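Side-chain contacts in cytochrome C-552 (PDB 1H1O), which carries electrons in the periplasm as a diheme, high-potential c-type cytochrome of the cytochrome c4 class: residues K104-N108 and Q109-N113; Q163-K166 and N167-V170. All blocks are in the same frame, centred on the assembly; numbering follows the deposited sequence.

Contact 1 of 2, residues K104-N108 and Q109-N113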
# COMPACT_ATOMS: atom_id res chain seq x y z
N LYS A 104 -4.56 -7.20 -14.10
CA LYS A 104 -3.25 -7.68 -14.49
C LYS A 104 -2.77 -6.95 -15.74
O LYS A 104 -1.63 -6.50 -15.81
CB LYS A 104 -3.26 -9.18 -14.77
CG LYS A 104 -1.87 -9.72 -15.10
CD LYS A 104 -1.85 -11.23 -15.28
CE LYS A 104 -0.43 -11.70 -15.49
NZ LYS A 104 -0.38 -13.09 -16.03
N ALA A 105 -3.66 -6.82 -16.72
CA ALA A 105 -3.33 -6.14 -17.96
C ALA A 105 -2.94 -4.70 -17.65
O ALA A 105 -1.98 -4.17 -18.19
CB ALA A 105 -4.51 -6.18 -18.91
N ILE A 106 -3.70 -4.08 -16.75
CA ILE A 106 -3.42 -2.71 -16.35
C ILE A 106 -2.08 -2.60 -15.66
O ILE A 106 -1.25 -1.75 -16.00
CB ILE A 106 -4.50 -2.18 -15.39
CG1 ILE A 106 -5.83 -2.01 -16.14
CG2 ILE A 106 -4.05 -0.87 -14.77
CD1 ILE A 106 -7.06 -1.82 -15.22
N PHE A 107 -1.86 -3.46 -14.69
CA PHE A 107 -0.61 -3.39 -13.94
C PHE A 107 0.61 -3.57 -14.83
O PHE A 107 1.60 -2.79 -14.71
CB PHE A 107 -0.58 -4.48 -12.85
CG PHE A 107 0.61 -4.38 -11.96
CD1 PHE A 107 0.61 -3.52 -10.89
CD2 PHE A 107 1.75 -5.12 -12.24
CE1 PHE A 107 1.75 -3.36 -10.10
CE2 PHE A 107 2.90 -4.98 -11.47
CZ PHE A 107 2.90 -4.09 -10.40
N ASN A 108 0.57 -4.57 -15.70
CA ASN A 108 1.71 -4.88 -16.56
C ASN A 108 1.79 -4.08 -17.85
O ASN A 108 2.88 -3.72 -18.30
CB ASN A 108 1.72 -6.37 -16.94
CG ASN A 108 1.82 -7.28 -15.73
OD1 ASN A 108 2.51 -6.98 -14.76
ND2 ASN A 108 1.13 -8.41 -15.79
N GLN A 109 0.64 -3.80 -18.46
CA GLN A 109 0.62 -3.09 -19.73
C GLN A 109 0.12 -1.66 -19.68
O GLN A 109 0.40 -0.87 -20.57
CB GLN A 109 -0.22 -3.87 -20.73
CG GLN A 109 0.16 -5.34 -20.85
CD GLN A 109 -0.56 -6.05 -21.98
OE1 GLN A 109 -0.25 -5.85 -23.16
NE2 GLN A 109 -1.54 -6.89 -21.62
N GLY A 110 -0.60 -1.32 -18.62
CA GLY A 110 -1.14 0.02 -18.51
C GLY A 110 -2.20 0.12 -19.59
O GLY A 110 -2.56 -0.89 -20.18
N VAL A 111 -2.71 1.32 -19.82
CA VAL A 111 -3.71 1.55 -20.86
C VAL A 111 -3.31 2.83 -21.58
O VAL A 111 -3.55 3.94 -21.10
CB VAL A 111 -5.12 1.73 -20.28
CG1 VAL A 111 -6.10 1.95 -21.42
CG2 VAL A 111 -5.51 0.50 -19.47
N THR A 112 -2.70 2.67 -22.74
CA THR A 112 -2.21 3.79 -23.52
C THR A 112 -3.17 4.93 -23.81
O THR A 112 -2.90 6.07 -23.42
CB THR A 112 -1.64 3.31 -24.85
OG1 THR A 112 -0.63 2.32 -24.60
CG2 THR A 112 -1.03 4.47 -25.60
N ASN A 113 -4.28 4.65 -24.49
CA ASN A 113 -5.22 5.71 -24.84
C ASN A 113 -5.85 6.40 -23.64
O ASN A 113 -6.40 7.50 -23.76
CB ASN A 113 -6.32 5.19 -25.78
CG ASN A 113 -7.05 3.99 -25.22
OD1 ASN A 113 -7.51 3.12 -25.98
ND2 ASN A 113 -7.17 3.92 -23.90
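Gln109 sets CG beside its own backbone N (chi1 -51°) and keeps CG to CD extended, a course that lays its side chain along Ala105, one turn back on helix 100-109. Its NE2 stops 4.1 Å from Ala105 CB, a van der Waals approach of the amide nitrogen to the methyl. At the root of the same side chain, Gln109 CB lies 3.1 Å from Ala105 O. That oxygen accepts the ordinary helical bond from Gln109 N at 2.7 Å. Gly110 then leaves the helix with a phi of 69°, a value that suits glycine. Its N-H reaches Ile106 O at 2.7 Å, coming from above the carbonyl plane rather than along a lone pair, and makes a second, weak bond to Ala105 O at 3.2 Å. Beyond the glycine, Val111 CG2 touches Ile106 CG1 at 4.2 Å, the two branched side chains passing at a slant. Ile106 also rests on Gln172 and Val176, while Phe107 packs against Leu180, both part of the contact between this helix and helix 170-182 of the cytochrome c fold; Val111 has Ile116 as a further neighbour. The chemistry is that of a helix C-terminus: Ala105 O and Ile106 O, two carbonyls of the last turn, are satisfied by Gln109 N and Gly110 N as the chain leaves the helix, and the weak Gly110 to Ala105 bond adds little to this pairing.

Contact 2 of 2, residues Q163-K166 and N167-V170. With HEM (protoporphyrin IX containing Fe), chain C.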
# COMPACT_ATOMS: atom_id res chain seq x y z
N GLN A 163 0.18 11.92 -10.09
CA GLN A 163 0.17 11.98 -11.54
C GLN A 163 -0.31 10.66 -12.12
O GLN A 163 -1.16 10.65 -13.00
CB GLN A 163 1.55 12.33 -12.07
CG GLN A 163 1.87 13.80 -11.99
CD GLN A 163 0.96 14.62 -12.87
OE1 GLN A 163 0.30 15.54 -12.39
NE2 GLN A 163 0.91 14.28 -14.16
N ILE A 164 0.22 9.55 -11.62
CA ILE A 164 -0.16 8.23 -12.10
C ILE A 164 -1.65 7.92 -11.92
O ILE A 164 -2.26 7.29 -12.78
CB ILE A 164 0.66 7.11 -11.39
CG1 ILE A 164 1.95 6.82 -12.15
CG2 ILE A 164 -0.14 5.84 -11.31
CD1 ILE A 164 2.92 7.97 -12.24
N ALA A 165 -2.25 8.36 -10.82
CA ALA A 165 -3.66 8.05 -10.57
C ALA A 165 -4.65 8.99 -11.24
O ALA A 165 -5.85 8.74 -11.26
CB ALA A 165 -3.91 8.01 -9.08
N LYS A 166 -4.14 10.08 -11.82
CA LYS A 166 -4.98 11.08 -12.47
C LYS A 166 -6.10 10.52 -13.35
O LYS A 166 -7.23 10.97 -13.26
CB LYS A 166 -4.10 12.01 -13.31
CG LYS A 166 -4.87 13.02 -14.15
CD LYS A 166 -3.97 13.64 -15.22
CE LYS A 166 -2.75 14.34 -14.62
NZ LYS A 166 -1.85 14.96 -15.66
N ASN A 167 -5.78 9.55 -14.18
CA ASN A 167 -6.77 8.99 -15.09
C ASN A 167 -7.38 7.65 -14.70
O ASN A 167 -8.22 7.13 -15.42
CB ASN A 167 -6.16 8.85 -16.48
CG ASN A 167 -5.58 10.14 -16.97
OD1 ASN A 167 -4.47 10.17 -17.49
ND2 ASN A 167 -6.32 11.22 -16.80
N ILE A 168 -6.98 7.09 -13.57
CA ILE A 168 -7.55 5.82 -13.18
C ILE A 168 -8.98 6.00 -12.71
O ILE A 168 -9.26 6.85 -11.87
CB ILE A 168 -6.73 5.17 -12.06
CG1 ILE A 168 -5.26 5.06 -12.48
CG2 ILE A 168 -7.27 3.77 -11.76
CD1 ILE A 168 -4.31 4.68 -11.34
N THR A 169 -9.88 5.20 -13.26
CA THR A 169 -11.28 5.26 -12.85
C THR A 169 -11.47 4.30 -11.67
O THR A 169 -10.62 3.43 -11.40
CB THR A 169 -12.23 4.79 -13.96
OG1 THR A 169 -11.97 3.40 -14.22
CG2 THR A 169 -12.02 5.59 -15.26
N VAL A 170 -12.59 4.45 -10.97
CA VAL A 170 -12.91 3.60 -9.83
C VAL A 170 -12.94 2.15 -10.30
O VAL A 170 -12.44 1.26 -9.62
CB VAL A 170 -14.29 3.95 -9.24
CG1 VAL A 170 -14.67 2.94 -8.19
CG2 VAL A 170 -14.26 5.35 -8.64
CHA HEM C . 2.51 3.76 -4.19
CHB HEM C . -0.67 1.86 -7.22
CHC HEM C . 2.17 3.17 -10.89
CHD HEM C . 5.33 5.00 -7.85
C1A HEM C . 1.37 3.12 -4.69
C2A HEM C . 0.28 2.61 -3.89
C3A HEM C . -0.62 2.06 -4.73
C4A HEM C . -0.06 2.26 -6.06
CMA HEM C . -1.93 1.40 -4.43
CAA HEM C . 0.21 2.71 -2.40
CBA HEM C . 0.93 1.58 -1.68
CGA HEM C . 0.73 1.55 -0.31
O1A HEM C . 1.18 0.52 0.27
O2A HEM C . 0.16 2.44 0.33
C1B HEM C . -0.16 2.07 -8.49
C2B HEM C . -0.85 1.67 -9.69
C3B HEM C . -0.06 2.08 -10.72
C4B HEM C . 1.12 2.66 -10.15
CMB HEM C . -2.20 0.99 -9.70
CAB HEM C . -0.28 2.00 -12.19
CBB HEM C . -1.64 2.59 -12.66
C1C HEM C . 3.28 3.76 -10.40
C2C HEM C . 4.36 4.29 -11.20
C3C HEM C . 5.23 4.83 -10.31
C4C HEM C . 4.71 4.60 -9.01
CMC HEM C . 4.38 4.23 -12.71
CAC HEM C . 6.56 5.57 -10.54
CBC HEM C . 6.43 6.76 -11.54
C1D HEM C . 4.85 4.82 -6.57
C2D HEM C . 5.54 5.29 -5.37
C3D HEM C . 4.75 4.95 -4.36
C4D HEM C . 3.57 4.26 -4.92
CMD HEM C . 6.86 6.01 -5.38
CAD HEM C . 4.94 5.20 -2.88
CBD HEM C . 4.56 6.71 -2.54
CGD HEM C . 5.04 7.14 -1.28
O1D HEM C . 6.30 7.33 -1.11
O2D HEM C . 4.25 7.35 -0.33
NA HEM C . 1.16 2.90 -6.00
NB HEM C . 1.05 2.68 -8.78
NC HEM C . 3.52 3.95 -9.05
ND HEM C . 3.65 4.20 -6.27
FE HEM C . 2.36 3.42 -7.54
O HOH W 1 -3.38 8.41 -15.09
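A water molecule stands between Ile164 and Asn167, donating to Ile164 O and accepting from Asn167 N, both at 2.8 Å, and so bridges two backbone atoms that do not bond to each other directly. The chain closes a type I turn from Ala165 to Ile168. The turn bond, Ile168 N to Ala165 O, is 3.1 Å long and strikes the oxygen from well above the carbonyl plane, 61° out of it. The same oxygen is hydrogen-bonded by His152 ND1, so this acceptor of a buried residue has two partners. Ile168 holds CG1 beside its backbone N (chi1 -54°) and runs on extended, which lays CD1 against Ala165 CA at 3.5 Å, with Ala165 CB and Ile164 CG2 also touching it. The tip of Ile168 also reaches heme atom CBB at 3.6 Å. Ile164 rests on the rim of one porphyrin face, around the meso carbon CHC, which its CG2 approaches to 3.6 Å; its CG1 lies at the outer edge of pyrrole ring C, against C2C and the methyl CMC. Away from the heme, Lys166 and Asn167 run side by side in the same direction, with Asn167 ND2 3.5 Å from Lys166 CG; Lys166 starts with CG anti to its backbone N and bends only at chi3. Thr169 then N-caps helix 170-182 through its side chain, and its own N is hydrogen-bonded to Gln172 OE1. A water-bridged type I turn after helix 159-165, followed by an N-cap, forms a tight helix-to-helix connection, and here the turn brings Ile164 and Ile168 into the apolar wall of the heme pocket in a c-type cytochrome domain.

Contact 1 and contact 2 belong to the same cytochrome c domain and lie near one heme, their centres 12 Å apart and their nearest atoms about 6 Å apart without touching. Helix 170-182 connects them: contact 2 leads into its start, and Ile106 of contact 1 packs on its first turns, so that Gln172 has a partner in both. Their relation to the heme differs. Ile164 and Ile168 of contact 2 line the pocket directly, whereas the side chain of Ile106 remains about 5 Å from the cofactor. Contact 1 approaches the attachment site instead: the side chain of Phe107 is about 3 Å from that of Cys119, predicted to attach the heme covalently, and about 4 Å from that of His123, the predicted axial residue.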